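Local atomic coordinates of HTH-type transcriptional regulator mcbR (Escherichia coli UMEA 3718-1, PDB entry 4P9F), a protein that binds the mcbA promoter and represses McbA expression, which keeps colanic acid from being overproduced and matters for biofilm formation. Residues S59-P62 and F66-P69; L23-R28 and G159-Y164. One frame throughout, in Å; residues are numbered along the deposited sequence.

Contact 1 (S59-P62 and F66-P69)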
loop_
_atom_site.group_PDB
_atom_site.type_symbol
_atom_site.label_atom_id
_atom_site.label_comp_id
_atom_site.label_asym_id
_atom_site.label_seq_id
_atom_site.Cartn_x
_atom_site.Cartn_y
_atom_site.Cartn_z
ATOM N N SER A 59 -14.031 8.629 3.877
ATOM C CA SER A 59 -14.012 10.067 3.648
ATOM C C SER A 59 -14.677 10.817 4.815
ATOM O O SER A 59 -15.589 10.301 5.447
ATOM C CB SER A 59 -14.752 10.417 2.345
ATOM O OG SER A 59 -14.119 9.834 1.225
ATOM N N VAL A 60 -14.233 12.043 5.061
ATOM C CA VAL A 60 -14.857 12.929 6.025
ATOM C C VAL A 60 -16.222 13.385 5.504
ATOM O O VAL A 60 -16.380 13.653 4.318
ATOM C CB VAL A 60 -13.968 14.155 6.284
ATOM C CG1 VAL A 60 -14.712 15.190 7.099
ATOM C CG2 VAL A 60 -12.671 13.717 6.967
ATOM N N ALA A 61 -17.218 13.410 6.384
ATOM C CA ALA A 61 -18.556 13.934 6.076
ATOM C C ALA A 61 -18.964 14.998 7.112
ATOM O O ALA A 61 -18.384 15.053 8.192
ATOM C CB ALA A 61 -19.582 12.777 6.033
ATOM N N PRO A 62 -19.937 15.863 6.778
ATOM C CA PRO A 62 -20.405 16.903 7.707
ATOM C C PRO A 62 -20.890 16.378 9.071
ATOM O O PRO A 62 -21.430 15.260 9.153
ATOM C CB PRO A 62 -21.567 17.545 6.951
ATOM C CG PRO A 62 -21.260 17.305 5.519
ATOM C CD PRO A 62 -20.592 15.976 5.461
ATOM N N PHE A 66 -18.679 10.163 8.623
ATOM C CA PHE A 66 -17.800 9.712 7.564
ATOM C C PHE A 66 -18.595 9.048 6.456
ATOM O O PHE A 66 -19.744 8.658 6.674
ATOM C CB PHE A 66 -16.765 8.747 8.145
ATOM C CG PHE A 66 -15.966 9.349 9.243
ATOM C CD1 PHE A 66 -16.422 9.326 10.555
ATOM C CD2 PHE A 66 -14.791 10.006 8.964
ATOM C CE1 PHE A 66 -15.696 9.910 11.570
ATOM C CE2 PHE A 66 -14.053 10.598 9.986
ATOM C CZ PHE A 66 -14.506 10.539 11.286
ATOM N N THR A 67 -18.036 8.958 5.256
ATOM C CA THR A 67 -18.744 8.182 4.247
ATOM C C THR A 67 -17.828 7.122 3.680
ATOM O O THR A 67 -16.609 7.312 3.565
ATOM C CB THR A 67 -19.311 9.034 3.074
ATOM O OG1 THR A 67 -18.253 9.772 2.472
ATOM C CG2 THR A 67 -20.419 9.993 3.547
ATOM N N VAL A 68 -18.446 5.987 3.373
ATOM C CA VAL A 68 -17.804 4.886 2.671
ATOM C C VAL A 68 -17.561 5.350 1.232
ATOM O O VAL A 68 -18.468 5.885 0.595
ATOM C CB VAL A 68 -18.681 3.626 2.727
ATOM C CG1 VAL A 68 -18.040 2.483 1.931
ATOM C CG2 VAL A 68 -18.945 3.235 4.209
ATOM N N PRO A 69 -16.328 5.199 0.733
ATOM C CA PRO A 69 -16.027 5.704 -0.613
ATOM C C PRO A 69 -16.842 5.028 -1.702
ATOM O O PRO A 69 -17.258 3.888 -1.530
ATOM C CB PRO A 69 -14.535 5.394 -0.786
ATOM C CG PRO A 69 -14.013 5.297 0.593
ATOM C CD PRO A 69 -15.125 4.672 1.395
HETATM O O HOH W 1 -18.174 12.346 2.634
#
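Ser59 and Thr67 face each other as an antiparallel hydrogen-bonded pair. Ser59 N donates to Thr67 O (2.9 Å), and Thr67 N returns a bond to Ser59 O (2.8 Å). The same Ser59 O takes a CA-H contact from Phe66 CA at 3.1 Å and lies at the edge of the Phe66 ring, near its plane, 3.6 Å from CD2. Val60 and Phe66 form the following non-hydrogen-bonded pair, their side chains parting to different sides.

On the face that carries Ser59 and Thr67, Ser59 CB rests against Thr67 OG1 at 3.6 Å. Thr67 holds OG1 between its backbone N and carbonyl carbon (chi1 56°), which swings CG2 beside the N and against Ala61 CB, 3.8 Å away. A water joins the strands again, donating to Val60 O at 2.8 Å and hydrogen-bonding to Thr67 OG1 at 2.6 Å.

Farther out, Phe66 meets Leu49, Leu50 and Val53, and its backbone bonds to Leu29 of strand 28-30, making 65-67 the middle strand of the small sheet. This hairpin is the wing of the winged helix-turn-helix fold of GntR regulators. The polar links across the contact are thus the two backbone bonds and the water bridge; side chains add van der Waals contacts, chiefly Ala61 CB with Thr67 CG2, while the buried Phe66 ring packs the wing on helix 42-54.

Contact 2 (L23-R28 and G159-Y164)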
loop_
_atom_site.group_PDB
_atom_site.type_symbol
_atom_site.label_atom_id
_atom_site.label_comp_id
_atom_site.label_asym_id
_atom_site.label_seq_id
_atom_site.Cartn_x
_atom_site.Cartn_y
_atom_site.Cartn_z
ATOM N N LEU A 23 -20.246 -2.821 3.934
ATOM C CA LEU A 23 -20.642 -1.415 3.948
ATOM C C LEU A 23 -20.869 -0.932 2.523
ATOM O O LEU A 23 -20.027 -1.127 1.641
ATOM C CB LEU A 23 -19.577 -0.555 4.634
ATOM C CG LEU A 23 -19.271 -0.991 6.074
ATOM C CD1 LEU A 23 -18.228 -0.096 6.697
ATOM C CD2 LEU A 23 -20.528 -1.014 6.905
ATOM N N LYS A 24 -22.010 -0.291 2.305
ATOM C CA LYS A 24 -22.397 0.156 0.974
ATOM C C LYS A 24 -21.630 1.416 0.572
ATOM O O LYS A 24 -21.478 2.323 1.382
ATOM C CB LYS A 24 -23.907 0.421 0.939
ATOM C CG LYS A 24 -24.455 0.764 -0.436
ATOM C CD LYS A 24 -25.971 0.813 -0.394
ATOM C CE LYS A 24 -26.560 1.046 -1.774
ATOM N NZ LYS A 24 -28.051 1.023 -1.721
ATOM N N PRO A 25 -21.161 1.478 -0.686
ATOM C CA PRO A 25 -20.533 2.701 -1.192
ATOM C C PRO A 25 -21.426 3.911 -0.925
ATOM O O PRO A 25 -22.643 3.829 -1.105
ATOM C CB PRO A 25 -20.418 2.439 -2.701
ATOM C CG PRO A 25 -20.334 0.974 -2.812
ATOM C CD PRO A 25 -21.180 0.407 -1.702
ATOM N N GLY A 26 -20.839 4.997 -0.440
ATOM C CA GLY A 26 -21.611 6.209 -0.203
ATOM C C GLY A 26 -22.303 6.296 1.154
ATOM O O GLY A 26 -22.794 7.368 1.509
ATOM N N ALA A 27 -22.365 5.190 1.906
ATOM C CA ALA A 27 -23.084 5.203 3.180
ATOM C C ALA A 27 -22.503 6.204 4.167
ATOM O O ALA A 27 -21.279 6.353 4.288
ATOM C CB ALA A 27 -23.087 3.810 3.823
ATOM N N ARG A 28 -23.396 6.833 4.920
ATOM C CA ARG A 28 -23.001 7.837 5.894
ATOM C C ARG A 28 -22.858 7.131 7.240
ATOM O O ARG A 28 -23.794 6.509 7.739
ATOM C CB ARG A 28 -24.046 8.970 5.950
ATOM C CG ARG A 28 -23.820 10.003 7.056
ATOM C CD ARG A 28 -24.832 11.178 6.978
ATOM N NE ARG A 28 -24.791 11.956 8.211
ATOM C CZ ARG A 28 -23.954 12.965 8.432
ATOM N NH1 ARG A 28 -23.111 13.338 7.470
ATOM N NH2 ARG A 28 -23.968 13.612 9.606
ATOM N N GLY A 159 -16.924 -2.207 -3.283
ATOM C CA GLY A 159 -17.298 -2.759 -4.571
ATOM C C GLY A 159 -17.878 -4.165 -4.435
ATOM O O GLY A 159 -18.511 -4.662 -5.363
ATOM N N LEU A 160 -17.694 -4.791 -3.268
ATOM C CA LEU A 160 -18.175 -6.160 -3.019
ATOM C C LEU A 160 -19.608 -6.184 -2.471
ATOM O O LEU A 160 -20.246 -7.238 -2.392
ATOM C CB LEU A 160 -17.244 -6.899 -2.037
ATOM C CG LEU A 160 -16.037 -7.635 -2.626
ATOM C CD1 LEU A 160 -15.019 -6.667 -3.197
ATOM C CD2 LEU A 160 -15.419 -8.555 -1.582
ATOM N N HIS A 161 -20.121 -5.013 -2.112
ATOM C CA HIS A 161 -21.458 -4.935 -1.531
ATOM C C HIS A 161 -22.504 -5.466 -2.508
ATOM O O HIS A 161 -23.528 -6.012 -2.099
ATOM C CB HIS A 161 -21.783 -3.500 -1.147
ATOM C CG HIS A 161 -23.063 -3.356 -0.386
ATOM N ND1 HIS A 161 -23.183 -3.707 0.941
ATOM C CD2 HIS A 161 -24.278 -2.891 -0.765
ATOM C CE1 HIS A 161 -24.414 -3.454 1.350
ATOM N NE2 HIS A 161 -25.096 -2.961 0.335
ATOM N N TYR A 162 -22.210 -5.327 -3.795
ATOM C CA TYR A 162 -23.057 -5.824 -4.873
ATOM C C TYR A 162 -23.330 -7.330 -4.782
ATOM O O TYR A 162 -24.417 -7.801 -5.125
ATOM C CB TYR A 162 -22.385 -5.493 -6.206
ATOM C CG TYR A 162 -22.933 -6.218 -7.415
ATOM C CD1 TYR A 162 -24.123 -5.805 -8.016
ATOM C CD2 TYR A 162 -22.257 -7.295 -7.970
ATOM C CE1 TYR A 162 -24.612 -6.440 -9.128
ATOM C CE2 TYR A 162 -22.746 -7.944 -9.088
ATOM C CZ TYR A 162 -23.924 -7.516 -9.660
ATOM O OH TYR A 162 -24.407 -8.168 -10.766
ATOM N N LEU A 163 -22.349 -8.077 -4.285
ATOM C CA LEU A 163 -22.455 -9.534 -4.177
ATOM C C LEU A 163 -23.629 -10.016 -3.322
ATOM O O LEU A 163 -24.279 -11.017 -3.651
ATOM C CB LEU A 163 -21.155 -10.114 -3.608
ATOM C CG LEU A 163 -19.902 -9.851 -4.449
ATOM C CD1 LEU A 163 -18.645 -10.407 -3.778
ATOM C CD2 LEU A 163 -20.084 -10.437 -5.842
ATOM N N TYR A 164 -23.908 -9.305 -2.235
ATOM C CA TYR A 164 -24.938 -9.747 -1.318
ATOM C C TYR A 164 -26.318 -9.624 -1.935
ATOM O O TYR A 164 -27.172 -10.482 -1.732
ATOM C CB TYR A 164 -24.866 -8.948 -0.011
ATOM C CG TYR A 164 -23.603 -9.221 0.772
ATOM C CD1 TYR A 164 -23.512 -10.330 1.600
ATOM C CD2 TYR A 164 -22.498 -8.379 0.675
ATOM C CE1 TYR A 164 -22.377 -10.597 2.308
ATOM C CE2 TYR A 164 -21.336 -8.636 1.391
ATOM C CZ TYR A 164 -21.286 -9.755 2.207
ATOM O OH TYR A 164 -20.160 -10.044 2.941
#
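The His161 ring is covered on one face by the aliphatic stem of Lys24: CB stands 3.8 Å from the ring centroid, only 16° off the normal, a CH-pi contact displaced toward the rim. NE2 is the ring atom closest to CB, at 3.6 Å, and CG continues over CD2 at 3.7 Å. With chi1 at -174° and the chain extended beyond CG, the Lys24 methylenes run past the NE2 and CD2 side of the ring, and the ammonium is carried clear: NZ lies 5.4 Å from NE2 without touching it. Obliquely to the ring, Pro25 CD meets His161 CB at 4.0 Å, and Leu23 C is 3.9 Å from His161 ND1. At the other flat group, His161 O lies in the plane of the Tyr164 ring, at its edge.

No hydrogen bond joins the two segments directly. Just before 23-28, however, Gly21 O accepts a bond from His161 ND1 and, together with the Lys24 stem on the ring face, helps to fix the rotation of the imidazole, while Tyr164 OH bonds to Ile20 O. With an alanine in place of His161, Gly21 O would probably lose its mate and the Lys24 methylenes the flat surface they lie on.

The loop is shaped by a type II turn from Lys24 to Ala27, closed by Ala27 N to Lys24 O at 3.0 Å; Gly26 occupies the third position with a positive phi (87°). Behind the helical segment, Leu160 and Leu163 pack on helices 122-138 and 191-210. Such a small, partly exposed interface is an interdomain contact of the two-domain GntR architecture, here between the winged-helix DNA-binding part and the all-helical FCD domain.

From the N terminus, helix 6-19 leads into 23-28, the first half of contact 2, and on into strand 28-30. The helix-turn-helix follows, then the hairpin 59-61 and 65-67, where contact 1 closes a short local loop with three residues between its segments. The chain next enters the long helices of the FCD domain, and 159-164 comes back to close contact 2 across 130 intervening residues, so the small loop sits within the large one. The two contacts touch directly: Val68 O and N probably bond to Gly26 N and Ala27 O. The wing of contact 1 is thereby joined to the turn that contact 2 sets against the FCD domain.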